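Local coordinates for protein glycosaminoglycan xylosylkinase (Hydra vulgaris, PDB 5XOM) that is a Fam20-family kinase that probably phosphorylates the xylose of the glycosaminoglycan linker on proteoglycans, at residues H48-W53 with G102-N107; A61-S66 with G146-P151; T92-M97 with L184-K189; H225-T230 with L312-Q317. All blocks are in the same frame, centred on the assembly; numbering follows the deposited sequence.

In the fold
Interactions 1 and 3 both reach the five-stranded antiparallel sheet, through its neighbouring strands 106-112 and 96-100. Interaction 1 sets the first modelled helix against it and is partly buried. Interaction 3 joins it to a small three-stranded sheet and is buried, with leucine methyls against backbone and ring. Interaction 2, also partly buried, ties two loops together through backbone bonds and a water. It touches interaction 1 where Trp53 packs on Leu62. Interaction 4 lies apart among the helices, with its centre about 37 Å from that of interaction 1. It is buried and combines proline-tryptophan packing with one straight side-chain hydrogen bond. No hydrogen bond of any kind crosses interaction 1 or 3.

Interaction 1 (H48-W53 with G102-N107); sequences HAWDVW and GPQIQN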
loop_
_atom_site.group_PDB
_atom_site.type_symbol
_atom_site.label_atom_id
_atom_site.label_comp_id
_atom_site.label_asym_id
_atom_site.label_seq_id
_atom_site.Cartn_x
_atom_site.Cartn_y
_atom_site.Cartn_z
ATOM N N HIS A 48 -1.013 6.131 13.515
ATOM C CA HIS A 48 -2.120 7.075 13.456
ATOM C C HIS A 48 -2.333 7.592 12.039
ATOM O O HIS A 48 -1.380 7.790 11.278
ATOM C CB HIS A 48 -1.919 8.256 14.402
ATOM C CG HIS A 48 -3.165 9.064 14.593
ATOM N ND1 HIS A 48 -3.518 10.098 13.751
ATOM C CD2 HIS A 48 -4.173 8.954 15.493
ATOM C CE1 HIS A 48 -4.672 10.609 14.144
ATOM N NE2 HIS A 48 -5.091 9.932 15.197
ATOM N N ALA A 49 -3.603 7.811 11.696
ATOM C CA ALA A 49 -3.971 8.189 10.335
ATOM C C ALA A 49 -3.288 9.478 9.885
ATOM O O ALA A 49 -2.904 9.600 8.716
ATOM C CB ALA A 49 -5.486 8.325 10.228
ATOM N N TRP A 50 -3.127 10.459 10.780
ATOM C CA TRP A 50 -2.515 11.699 10.315
ATOM C C TRP A 50 -1.056 11.491 9.938
ATOM O O TRP A 50 -0.546 12.184 9.053
ATOM C CB TRP A 50 -2.640 12.814 11.356
ATOM C CG TRP A 50 -4.038 13.142 11.849
ATOM C CD1 TRP A 50 -4.357 13.674 13.067
ATOM C CD2 TRP A 50 -5.291 12.978 11.148
ATOM N NE1 TRP A 50 -5.718 13.850 13.173
ATOM C CE2 TRP A 50 -6.314 13.427 12.013
ATOM C CE3 TRP A 50 -5.646 12.495 9.881
ATOM C CZ2 TRP A 50 -7.659 13.410 11.653
ATOM C CZ3 TRP A 50 -6.985 12.476 9.528
ATOM C CH2 TRP A 50 -7.974 12.930 10.410
ATOM N N ASP A 51 -0.384 10.517 10.557
ATOM C CA ASP A 51 0.972 10.184 10.134
ATOM C C ASP A 51 0.969 9.468 8.788
ATOM O O ASP A 51 1.871 9.675 7.968
ATOM C CB ASP A 51 1.660 9.331 11.199
ATOM C CG ASP A 51 2.016 10.126 12.446
ATOM O OD1 ASP A 51 2.424 11.303 12.319
ATOM O OD2 ASP A 51 1.892 9.567 13.554
ATOM N N VAL A 52 -0.028 8.610 8.549
ATOM C CA VAL A 52 -0.173 7.983 7.238
ATOM C C VAL A 52 -0.299 9.043 6.151
ATOM O O VAL A 52 0.300 8.925 5.075
ATOM C CB VAL A 52 -1.374 7.021 7.233
ATOM C CG1 VAL A 52 -1.582 6.438 5.841
ATOM C CG2 VAL A 52 -1.166 5.912 8.265
ATOM N N TRP A 53 -1.085 10.091 6.417
ATOM C CA TRP A 53 -1.244 11.187 5.463
ATOM C C TRP A 53 0.073 11.922 5.243
ATOM O O TRP A 53 0.476 12.170 4.101
ATOM C CB TRP A 53 -2.333 12.143 5.964
ATOM C CG TRP A 53 -2.456 13.481 5.255
ATOM C CD1 TRP A 53 -2.576 14.708 5.847
ATOM C CD2 TRP A 53 -2.501 13.720 3.838
ATOM N NE1 TRP A 53 -2.684 15.693 4.895
ATOM C CE2 TRP A 53 -2.642 15.114 3.653
ATOM C CE3 TRP A 53 -2.432 12.894 2.710
ATOM C CZ2 TRP A 53 -2.720 15.699 2.388
ATOM C CZ3 TRP A 53 -2.504 13.477 1.450
ATOM C CH2 TRP A 53 -2.645 14.868 1.302
ATOM N N GLY A 102 -6.405 14.595 17.370
ATOM C CA GLY A 102 -5.434 13.542 17.171
ATOM C C GLY A 102 -4.199 13.812 18.007
ATOM O O GLY A 102 -4.123 14.823 18.716
ATOM N N PRO A 103 -3.212 12.911 17.963
ATOM C CA PRO A 103 -1.932 13.211 18.632
ATOM C C PRO A 103 -1.359 14.539 18.178
ATOM O O PRO A 103 -0.794 15.290 18.979
ATOM C CB PRO A 103 -1.037 12.032 18.227
ATOM C CG PRO A 103 -1.991 10.932 17.872
ATOM C CD PRO A 103 -3.184 11.616 17.265
ATOM N N GLN A 104 -1.495 14.834 16.892
ATOM C CA GLN A 104 -1.322 16.161 16.324
ATOM C C GLN A 104 -2.647 16.595 15.703
ATOM O O GLN A 104 -3.465 15.759 15.309
ATOM C CB GLN A 104 -0.206 16.157 15.278
ATOM C CG GLN A 104 -0.250 14.904 14.406
ATOM C CD GLN A 104 0.768 14.900 13.281
ATOM O OE1 GLN A 104 1.398 15.917 12.983
ATOM N NE2 GLN A 104 0.945 13.736 12.656
ATOM N N ILE A 105 -2.865 17.902 15.631
ATOM C CA ILE A 105 -4.097 18.435 15.060
ATOM C C ILE A 105 -4.015 18.383 13.539
ATOM O O ILE A 105 -2.971 18.682 12.950
ATOM C CB ILE A 105 -4.337 19.873 15.560
ATOM C CG1 ILE A 105 -4.546 19.882 17.078
ATOM C CG2 ILE A 105 -5.519 20.499 14.857
ATOM C CD1 ILE A 105 -5.742 19.073 17.541
ATOM N N GLN A 106 -5.115 17.993 12.892
ATOM C CA GLN A 106 -5.192 17.945 11.436
ATOM C C GLN A 106 -6.314 18.853 10.954
ATOM O O GLN A 106 -7.486 18.619 11.266
ATOM C CB GLN A 106 -5.413 16.518 10.937
ATOM C CG GLN A 106 -5.591 16.434 9.432
ATOM C CD GLN A 106 -4.346 16.869 8.678
ATOM O OE1 GLN A 106 -3.269 16.301 8.852
ATOM N NE2 GLN A 106 -4.487 17.887 7.844
ATOM N N ASN A 107 -5.961 19.868 10.171
ATOM C CA ASN A 107 -6.940 20.804 9.637
ATOM C C ASN A 107 -7.569 20.286 8.346
ATOM O O ASN A 107 -6.935 19.569 7.563
ATOM C CB ASN A 107 -6.296 22.167 9.402
ATOM C CG ASN A 107 -6.044 22.907 10.695
ATOM O OD1 ASN A 107 -6.509 22.494 11.758
ATOM N ND2 ASN A 107 -5.305 24.005 10.616
#
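Trp50 lies between Gln106 on one ring face and His48 on the other. Two CH-pi contacts carry the apolar part. Gln106 CB stands 3.4 Å from the centroid of the Trp50 five-membered ring, close to the ring normal. Pro103 meets His48 tip to tip. Its CD is 3.3 Å from His48 NE2, above the ring face and offset toward the rim. His48 CE1 in turn rests over the Trp50 face that Gln106 does not use.

Polar atoms meet mostly at ring edges, and no hydrogen bond joins the two segments. Gln104 O lies 3.2 Å from Trp50 CD1, near the ring plane, while Trp50 NE1 bonds to Asp101 O. Gln106 bends at its second torsion (chi2 64°). Its OE1 is 3.5 Å from Trp53 CD1, in the plane of that ring. Gln106 NE2 donates to Asn107 O at 3.0 Å, on a carbonyl lone pair, which holds the NE2 end of the amide; OE1 has a weak bond with His54 NE2. Trp53 NE1 bonds to Trp213 O. Asp51 OD1 and Gln104 NE2 come within 2.9 Å, but the angle is too poor for a hydrogen bond.

Capping holds the helix start. His48 has CG anti to the backbone N (chi1 -167°), and ND1 accepts from Trp50 N at 3.0 Å. The donor is tilted 27° from the imidazole plane. The arrangement is a histidine N-cap on helix 49-56, packed against the turn and strand start of the 96-100/106-112 hairpin in the five-stranded sheet of a kinase-like fold.

Interaction 2 (A61-S66 with G146-P151); sequences ALTVDS and GFYRAP
Leu62 and Thr63 both offer their backbone N to Tyr148 O. Leu62 N bonds to Tyr148 O at 2.8 Å. Thr63 N makes a weak second bond to Tyr148 O at 3.4 Å. Thr63 OG1 donates to a water at a short 2.5 Å. That water donates to Ala150 O at 2.6 Å and so bridges the two loops. Thr63 OG1 lies between the backbone N and the carbonyl carbon (chi1 58°), which puts it at the Tyr148 ring edge, in the ring plane. The Tyr148 side chain runs along the 63-65 backbone, with Thr63 O 3.3 Å from Tyr148 CB and Val64 O 3.6 Å from Tyr148 CE1. The contact sets the loop after helix 132-144 against the loop before helix 67-79. A Schellman motif at Gly146 closes the first helix, and Ser66 is the N-cap of the second. Ser66 OG bonds Glu69 N and also Glu69 OE2 of the second subunit. Val64 O accepts from Arg143 NH2, and Arg149 N donates to Asp142 OD2. Arg149 NE reaches Phe147 O at 3.2 Å from above the carbonyl plane. Arg149 NH1 forms a salt bridge with Asp265. On the apolar side, Leu62 CD1 packs against Pro151 CD. Leu62 CD1 is also 3.4 Å from Arg149 O.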
loop_
_atom_site.group_PDB
_atom_site.type_symbol
_atom_site.label_atom_id
_atom_site.label_comp_id
_atom_site.label_asym_id
_atom_site.label_seq_id
_atom_site.Cartn_x
_atom_site.Cartn_y
_atom_site.Cartn_z
ATOM N N ALA A 61 3.242 12.585 -6.189
ATOM C CA ALA A 61 2.019 11.878 -5.804
ATOM C C ALA A 61 1.573 12.345 -4.430
ATOM O O ALA A 61 2.328 12.222 -3.460
ATOM C CB ALA A 61 2.226 10.361 -5.812
ATOM N N LEU A 62 0.345 12.860 -4.339
ATOM C CA LEU A 62 -0.219 13.180 -3.036
ATOM C C LEU A 62 -0.815 11.951 -2.365
ATOM O O LEU A 62 -0.765 11.836 -1.136
ATOM C CB LEU A 62 -1.286 14.276 -3.161
ATOM C CG LEU A 62 -0.828 15.704 -3.479
ATOM C CD1 LEU A 62 -2.033 16.650 -3.404
ATOM C CD2 LEU A 62 0.311 16.164 -2.559
ATOM N N THR A 63 -1.364 11.021 -3.142
ATOM C CA THR A 63 -1.962 9.805 -2.613
ATOM C C THR A 63 -1.381 8.601 -3.340
ATOM O O THR A 63 -0.660 8.728 -4.334
ATOM C CB THR A 63 -3.491 9.823 -2.745
ATOM O OG1 THR A 63 -3.845 9.986 -4.123
ATOM C CG2 THR A 63 -4.085 10.975 -1.937
ATOM N N VAL A 64 -1.713 7.416 -2.832
ATOM C CA VAL A 64 -1.126 6.168 -3.295
ATOM C C VAL A 64 -2.233 5.199 -3.691
ATOM O O VAL A 64 -3.408 5.389 -3.373
ATOM C CB VAL A 64 -0.218 5.532 -2.228
ATOM C CG1 VAL A 64 1.010 6.390 -2.013
ATOM C CG2 VAL A 64 -0.991 5.356 -0.926
ATOM N N ASP A 65 -1.824 4.135 -4.383
ATOM C CA ASP A 65 -2.750 3.121 -4.868
ATOM C C ASP A 65 -3.383 2.320 -3.735
ATOM O O ASP A 65 -4.470 1.763 -3.920
ATOM C CB ASP A 65 -2.015 2.194 -5.841
ATOM C CG ASP A 65 -2.903 1.099 -6.397
ATOM O OD1 ASP A 65 -4.072 1.388 -6.728
ATOM O OD2 ASP A 65 -2.426 -0.048 -6.518
ATOM N N SER A 66 -2.735 2.260 -2.572
ATOM C CA SER A 66 -3.171 1.417 -1.458
ATOM C C SER A 66 -4.505 1.889 -0.889
ATOM O O SER A 66 -4.579 2.939 -0.244
ATOM C CB SER A 66 -2.107 1.417 -0.366
ATOM O OG SER A 66 -2.627 0.871 0.835
ATOM N N GLY A 146 -5.437 7.391 -11.955
ATOM C CA GLY A 146 -4.017 7.247 -11.706
ATOM C C GLY A 146 -3.239 8.538 -11.624
ATOM O O GLY A 146 -2.008 8.508 -11.712
ATOM N N PHE A 147 -3.915 9.681 -11.474
ATOM C CA PHE A 147 -3.198 10.943 -11.313
ATOM C C PHE A 147 -2.612 11.068 -9.907
ATOM O O PHE A 147 -1.461 11.480 -9.745
ATOM C CB PHE A 147 -4.123 12.124 -11.620
ATOM C CG PHE A 147 -4.444 12.287 -13.079
ATOM C CD1 PHE A 147 -3.442 12.248 -14.036
ATOM C CD2 PHE A 147 -5.749 12.479 -13.498
ATOM C CE1 PHE A 147 -3.734 12.401 -15.382
ATOM C CE2 PHE A 147 -6.048 12.637 -14.843
ATOM C CZ PHE A 147 -5.037 12.594 -15.785
ATOM N N TYR A 148 -3.401 10.731 -8.882
ATOM C CA TYR A 148 -2.973 10.769 -7.480
ATOM C C TYR A 148 -2.469 12.157 -7.063
ATOM O O TYR A 148 -1.509 12.287 -6.303
ATOM C CB TYR A 148 -1.919 9.686 -7.192
ATOM C CG TYR A 148 -2.445 8.270 -7.410
ATOM C CD1 TYR A 148 -3.376 7.714 -6.539
ATOM C CD2 TYR A 148 -2.020 7.500 -8.488
ATOM C CE1 TYR A 148 -3.872 6.437 -6.735
ATOM C CE2 TYR A 148 -2.511 6.215 -8.691
ATOM C CZ TYR A 148 -3.434 5.692 -7.813
ATOM O OH TYR A 148 -3.927 4.424 -8.016
ATOM N N ARG A 149 -3.150 13.208 -7.529
ATOM C CA ARG A 149 -2.772 14.594 -7.273
ATOM C C ARG A 149 -3.797 15.373 -6.469
ATOM O O ARG A 149 -3.691 16.607 -6.396
ATOM C CB ARG A 149 -2.538 15.323 -8.587
ATOM C CG ARG A 149 -1.538 14.626 -9.388
ATOM C CD ARG A 149 -1.391 15.124 -10.787
ATOM N NE ARG A 149 -0.741 14.036 -11.488
ATOM C CZ ARG A 149 -0.361 14.051 -12.746
ATOM N NH1 ARG A 149 -0.526 15.126 -13.526
ATOM N NH2 ARG A 149 0.220 12.967 -13.233
ATOM N N ALA A 150 -4.811 14.707 -5.932
ATOM C CA ALA A 150 -5.874 15.365 -5.193
ATOM C C ALA A 150 -5.807 14.992 -3.717
ATOM O O ALA A 150 -5.647 13.808 -3.398
ATOM C CB ALA A 150 -7.243 14.973 -5.763
ATOM N N PRO A 151 -5.914 15.961 -2.809
ATOM C CA PRO A 151 -5.939 15.663 -1.383
ATOM C C PRO A 151 -7.232 14.837 -1.019
ATOM O O PRO A 151 -8.251 15.021 -1.672
ATOM C CB PRO A 151 -5.960 17.026 -0.698
ATOM C CG PRO A 151 -5.888 18.041 -1.761
ATOM C CD PRO A 151 -6.034 17.404 -3.095
HETATM O O HOH W 1 -5.685 11.561 -4.748
#

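Interaction 3 (T92-M97 with L184-K189); sequences TQLKAM and LCFYGK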
loop_
_atom_site.group_PDB
_atom_site.type_symbol
_atom_site.label_atom_id
_atom_site.label_comp_id
_atom_site.label_asym_id
_atom_site.label_seq_id
_atom_site.Cartn_x
_atom_site.Cartn_y
_atom_site.Cartn_z
ATOM N N THR A 92 -13.549 33.679 -2.535
ATOM C CA THR A 92 -14.824 33.969 -3.164
ATOM C C THR A 92 -15.954 33.083 -2.665
ATOM O O THR A 92 -17.124 33.414 -2.885
ATOM C CB THR A 92 -14.692 33.775 -4.678
ATOM O OG1 THR A 92 -15.992 33.713 -5.279
ATOM C CG2 THR A 92 -13.941 32.475 -4.972
ATOM N N GLN A 93 -15.630 31.983 -1.993
ATOM C CA GLN A 93 -16.580 30.919 -1.713
ATOM C C GLN A 93 -16.813 30.768 -0.218
ATOM O O GLN A 93 -15.887 30.918 0.586
ATOM C CB GLN A 93 -16.091 29.605 -2.313
ATOM C CG GLN A 93 -16.049 29.645 -3.830
ATOM C CD GLN A 93 -17.401 29.971 -4.439
ATOM O OE1 GLN A 93 -18.417 29.377 -4.077
ATOM N NE2 GLN A 93 -17.421 30.929 -5.360
ATOM N N LEU A 94 -18.053 30.458 0.152
ATOM C CA LEU A 94 -18.360 30.209 1.553
ATOM C C LEU A 94 -17.827 28.839 1.947
ATOM O O LEU A 94 -18.114 27.836 1.284
ATOM C CB LEU A 94 -19.865 30.297 1.795
ATOM C CG LEU A 94 -20.342 29.896 3.190
ATOM C CD1 LEU A 94 -19.612 30.724 4.231
ATOM C CD2 LEU A 94 -21.848 30.117 3.304
ATOM N N LYS A 95 -17.023 28.804 3.002
ATOM C CA LYS A 95 -16.491 27.561 3.542
ATOM C C LYS A 95 -16.107 27.806 4.994
ATOM O O LYS A 95 -16.158 28.934 5.487
ATOM C CB LYS A 95 -15.292 27.064 2.732
ATOM C CG LYS A 95 -14.072 27.968 2.825
ATOM C CD LYS A 95 -13.055 27.614 1.747
ATOM C CE LYS A 95 -11.841 28.529 1.792
ATOM N NZ LYS A 95 -10.894 28.220 0.682
ATOM N N ALA A 96 -15.700 26.737 5.666
ATOM C CA ALA A 96 -15.196 26.806 7.024
ATOM C C ALA A 96 -13.913 25.992 7.106
ATOM O O ALA A 96 -13.572 25.235 6.193
ATOM C CB ALA A 96 -16.224 26.297 8.046
ATOM N N MET A 97 -13.188 26.160 8.203
ATOM C CA MET A 97 -11.978 25.391 8.460
ATOM C C MET A 97 -12.149 24.698 9.808
ATOM O O MET A 97 -12.463 25.354 10.806
ATOM C CB MET A 97 -10.757 26.322 8.420
ATOM C CG MET A 97 -9.376 25.677 8.458
ATOM S SD MET A 97 -8.985 24.676 9.907
ATOM C CE MET A 97 -8.198 25.872 10.966
ATOM N N LEU A 184 -30.748 25.927 11.085
ATOM C CA LEU A 184 -29.545 26.647 11.475
ATOM C C LEU A 184 -28.626 26.756 10.269
ATOM O O LEU A 184 -28.371 25.760 9.581
ATOM C CB LEU A 184 -28.848 25.938 12.639
ATOM C CG LEU A 184 -27.526 26.520 13.133
ATOM C CD1 LEU A 184 -27.705 27.966 13.582
ATOM C CD2 LEU A 184 -27.012 25.671 14.287
ATOM N N CYS A 185 -28.144 27.969 10.003
ATOM C CA CYS A 185 -27.346 28.270 8.821
ATOM C C CYS A 185 -26.151 29.121 9.222
ATOM O O CYS A 185 -26.083 29.639 10.338
ATOM C CB CYS A 185 -28.165 29.014 7.759
ATOM S SG CYS A 185 -29.866 28.442 7.492
ATOM N N PHE A 186 -25.202 29.271 8.299
ATOM C CA PHE A 186 -24.181 30.300 8.447
ATOM C C PHE A 186 -23.814 30.830 7.066
ATOM O O PHE A 186 -23.970 30.134 6.061
ATOM C CB PHE A 186 -22.936 29.802 9.212
ATOM C CG PHE A 186 -22.042 28.865 8.434
ATOM C CD1 PHE A 186 -22.261 27.491 8.442
ATOM C CD2 PHE A 186 -20.946 29.359 7.742
ATOM C CE1 PHE A 186 -21.421 26.630 7.742
ATOM C CE2 PHE A 186 -20.100 28.510 7.040
ATOM C CZ PHE A 186 -20.339 27.143 7.040
ATOM N N TYR A 187 -23.363 32.090 7.018
ATOM C CA TYR A 187 -23.063 32.739 5.746
ATOM C C TYR A 187 -21.621 33.213 5.573
ATOM O O TYR A 187 -21.290 33.700 4.488
ATOM C CB TYR A 187 -24.014 33.921 5.508
ATOM C CG TYR A 187 -23.946 35.036 6.524
ATOM C CD1 TYR A 187 -23.000 36.049 6.412
ATOM C CD2 TYR A 187 -24.860 35.105 7.570
ATOM C CE1 TYR A 187 -22.946 37.084 7.330
ATOM C CE2 TYR A 187 -24.816 36.134 8.492
ATOM C CZ TYR A 187 -23.858 37.122 8.368
ATOM O OH TYR A 187 -23.808 38.149 9.287
ATOM N N GLY A 188 -20.759 33.098 6.587
ATOM C CA GLY A 188 -19.330 33.379 6.427
ATOM C C GLY A 188 -18.996 34.857 6.242
ATOM O O GLY A 188 -19.842 35.743 6.363
ATOM N N LYS A 189 -17.708 35.110 5.951
ATOM C CA LYS A 189 -17.212 36.473 5.772
ATOM C C LYS A 189 -16.346 36.657 4.526
ATOM O O LYS A 189 -15.558 37.609 4.463
ATOM C CB LYS A 189 -16.443 36.924 7.015
ATOM C CG LYS A 189 -17.337 37.078 8.224
ATOM C CD LYS A 189 -16.577 37.518 9.452
ATOM C CE LYS A 189 -17.558 37.815 10.568
ATOM N NZ LYS A 189 -18.509 38.879 10.119
#
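Leu94 inserts its two methyls against the backbone of Phe186, Tyr187 and Gly188. The contact joins two antiparallel sheets. The loop leading into strand 96-100 of the five-stranded sheet meets the end of strand 184-186, the middle strand of a small three-stranded one. The Cys185-Cys200 disulfide ties that strand to its neighbour.

The tight part surrounds Leu94. Its CG is anti to the backbone N (chi1 173°), which carries both methyls toward the 186-188 backbone. Leu94 CD1 is 3.4 Å from Tyr187 O and 3.5 Å from Gly188 CA. Leu94 CD1 also touches Phe186 CE2 at 3.6 Å, approaching the ring obliquely. Gly188 has positive phi and no side chain, which lets Leu94 CD1 lie close over its CA. Phe186 CG lies between the backbone N and the carbonyl carbon (chi1 73°). This brings the ring around to meet Leu94, although the Phe186 CB does not point at the partner segment. The ring also meets Phe176, and Leu172 of helix 170-173 packs on it.

The other side is looser. Ala96 CB approaches Phe186 CZ only to 4.3 Å. Lys95 is exposed, and its CB is directed away from the partner segment. Lys95 O accepts from Thr87 OG1. Tyr187 also turns its CB away. No hydrogen bond crosses between the segments. The second Leu94 methyl, CD2, comes to rest 3.5 Å from Phe186 O.

Interaction 4 (H225-T230 with L312-Q317); sequences HPWRRT and LSPLVQ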
loop_
_atom_site.group_PDB
_atom_site.type_symbol
_atom_site.label_atom_id
_atom_site.label_comp_id
_atom_site.label_asym_id
_atom_site.label_seq_id
_atom_site.Cartn_x
_atom_site.Cartn_y
_atom_site.Cartn_z
ATOM N N HIS A 225 -2.999 30.461 -14.849
ATOM C CA HIS A 225 -3.067 29.438 -15.888
ATOM C C HIS A 225 -2.968 30.099 -17.260
ATOM O O HIS A 225 -3.735 31.021 -17.552
ATOM C CB HIS A 225 -4.375 28.660 -15.787
ATOM C CG HIS A 225 -4.333 27.312 -16.438
ATOM N ND1 HIS A 225 -4.135 27.145 -17.791
ATOM C CD2 HIS A 225 -4.506 26.069 -15.926
ATOM C CE1 HIS A 225 -4.159 25.856 -18.082
ATOM N NE2 HIS A 225 -4.386 25.182 -16.968
ATOM N N PRO A 226 -2.024 29.680 -18.114
ATOM C CA PRO A 226 -1.921 30.283 -19.454
ATOM C C PRO A 226 -3.219 30.222 -20.246
ATOM O O PRO A 226 -3.428 31.031 -21.155
ATOM C CB PRO A 226 -0.815 29.458 -20.124
ATOM C CG PRO A 226 0.036 28.990 -18.993
ATOM C CD PRO A 226 -0.920 28.743 -17.844
ATOM N N TRP A 227 -4.099 29.273 -19.920
ATOM C CA TRP A 227 -5.364 29.116 -20.627
ATOM C C TRP A 227 -6.555 29.615 -19.816
ATOM O O TRP A 227 -7.694 29.222 -20.088
ATOM C CB TRP A 227 -5.558 27.655 -21.034
ATOM C CG TRP A 227 -4.748 27.282 -22.241
ATOM C CD1 TRP A 227 -5.151 27.344 -23.543
ATOM C CD2 TRP A 227 -3.396 26.803 -22.263
ATOM N NE1 TRP A 227 -4.136 26.932 -24.374
ATOM C CE2 TRP A 227 -3.048 26.593 -23.613
ATOM C CE3 TRP A 227 -2.447 26.528 -21.273
ATOM C CZ2 TRP A 227 -1.795 26.121 -24.000
ATOM C CZ3 TRP A 227 -1.202 26.057 -21.657
ATOM C CH2 TRP A 227 -0.887 25.859 -23.009
ATOM N N ARG A 228 -6.318 30.487 -18.839
ATOM C CA ARG A 228 -7.402 31.042 -18.044
ATOM C C ARG A 228 -8.349 31.873 -18.906
ATOM O O ARG A 228 -7.990 32.374 -19.976
ATOM C CB ARG A 228 -6.848 31.898 -16.903
ATOM C CG ARG A 228 -6.113 33.157 -17.346
ATOM C CD ARG A 228 -5.354 33.757 -16.171
ATOM N NE ARG A 228 -4.653 34.991 -16.517
ATOM C CZ ARG A 228 -3.459 35.035 -17.103
ATOM N NH1 ARG A 228 -2.827 33.912 -17.421
ATOM N NH2 ARG A 228 -2.894 36.205 -17.377
ATOM N N ARG A 229 -9.576 32.013 -18.419
ATOM C CA ARG A 229 -10.600 32.784 -19.099
ATOM C C ARG A 229 -10.500 34.255 -18.711
ATOM O O ARG A 229 -9.762 34.641 -17.800
ATOM C CB ARG A 229 -11.988 32.232 -18.773
ATOM C CG ARG A 229 -12.132 30.794 -19.187
ATOM C CD ARG A 229 -13.329 30.103 -18.567
ATOM N NE ARG A 229 -13.278 28.689 -18.916
ATOM C CZ ARG A 229 -13.716 28.196 -20.069
ATOM N NH1 ARG A 229 -14.250 29.002 -20.974
ATOM N NH2 ARG A 229 -13.619 26.897 -20.316
ATOM N N THR A 230 -11.259 35.085 -19.425
ATOM C CA THR A 230 -11.192 36.524 -19.207
ATOM C C THR A 230 -12.080 36.977 -18.057
ATOM O O THR A 230 -11.788 37.998 -17.423
ATOM C CB THR A 230 -11.595 37.262 -20.481
ATOM O OG1 THR A 230 -12.875 36.784 -20.909
ATOM C CG2 THR A 230 -10.578 37.007 -21.578
ATOM N N LEU A 312 -10.341 21.664 -22.688
ATOM C CA LEU A 312 -9.287 20.828 -23.247
ATOM C C LEU A 312 -8.288 21.608 -24.092
ATOM O O LEU A 312 -7.431 20.983 -24.721
ATOM C CB LEU A 312 -9.894 19.714 -24.110
ATOM C CG LEU A 312 -10.448 18.460 -23.448
ATOM C CD1 LEU A 312 -11.076 17.591 -24.521
ATOM C CD2 LEU A 312 -9.368 17.700 -22.673
ATOM N N SER A 313 -8.377 22.939 -24.121
ATOM C CA SER A 313 -7.503 23.744 -24.974
ATOM C C SER A 313 -6.016 23.432 -24.834
ATOM O O SER A 313 -5.331 23.392 -25.871
ATOM C CB SER A 313 -7.748 25.234 -24.712
ATOM O OG SER A 313 -8.901 25.684 -25.394
ATOM N N PRO A 314 -5.450 23.216 -23.637
ATOM C CA PRO A 314 -4.028 22.834 -23.585
ATOM C C PRO A 314 -3.721 21.589 -24.395
ATOM O O PRO A 314 -2.708 21.557 -25.100
ATOM C CB PRO A 314 -3.780 22.614 -22.087
ATOM C CG PRO A 314 -4.772 23.493 -21.423
ATOM C CD PRO A 314 -5.997 23.422 -22.282
ATOM N N LEU A 315 -4.582 20.566 -24.346
ATOM C CA LEU A 315 -4.319 19.375 -25.145
ATOM C C LEU A 315 -4.549 19.637 -26.627
ATOM O O LEU A 315 -3.734 19.236 -27.464
ATOM C CB LEU A 315 -5.188 18.206 -24.670
ATOM C CG LEU A 315 -5.093 16.956 -25.546
ATOM C CD1 LEU A 315 -3.772 16.242 -25.310
ATOM C CD2 LEU A 315 -6.266 16.031 -25.260
ATOM N N VAL A 316 -5.636 20.334 -26.965
ATOM C CA VAL A 316 -6.004 20.511 -28.369
ATOM C C VAL A 316 -5.003 21.410 -29.088
ATOM O O VAL A 316 -4.653 21.166 -30.249
ATOM C CB VAL A 316 -7.440 21.060 -28.474
ATOM C CG1 VAL A 316 -7.763 21.457 -29.903
ATOM C CG2 VAL A 316 -8.439 20.019 -27.976
ATOM N N GLN A 317 -4.529 22.462 -28.418
ATOM C CA GLN A 317 -3.618 23.391 -29.076
ATOM C C GLN A 317 -2.173 22.906 -29.032
ATOM O O GLN A 317 -1.418 23.132 -29.983
ATOM C CB GLN A 317 -3.753 24.786 -28.460
ATOM C CG GLN A 317 -5.093 25.456 -28.786
ATOM C CD GLN A 317 -5.219 26.851 -28.211
ATOM O OE1 GLN A 317 -4.499 27.228 -27.288
ATOM N NE2 GLN A 317 -6.128 27.643 -28.768
#
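His225 O is gripped twice by Arg228, on the residue whose ring edge meets Pro314. Arg228 N bonds to His225 O at 2.9 Å, and Arg228 NH1 reaches the same oxygen at 3.0 Å. The two donors come from opposite faces of the carbonyl plane. The backbone bond closes a type I beta turn from His225 to Arg228. His225 ND1 also accepts from Trp227 N at 3.0 Å. The donor lies in the imidazole plane.

Trp227 carries the contact to the other segment. Trp227 NE1 donates to Gln317 OE1 at 3.0 Å, with an N-H...O angle of 166°. The oxygen lies in the indole plane, while the donor stands 37° above the amide carbonyl plane. Gln317 is extended beyond CG, and its NE2 bonds to Trp238 O, so both ends of the amide are held.

The Trp227-Gln317 bond fastens the loop after strand 221-224 to helix 313-318, within the helical part of the kinase-like fold. Pro314, in the first turn of that helix, places CG over one face of the Trp227 ring, offset toward the rim. Its CG is 3.7 Å from Trp227 CD2, and it makes a CH-pi contact with the five-membered ring. Ser313 CB lies 3.5 Å from Trp227 CD1, while Ser313 OG turns to Ser310 O. Tyr244 meets the indole edge-to-face, and Trp238 also touches it. At the His225 edge, CE1 lies 4.1 Å from Pro314 CG, near the imidazole plane.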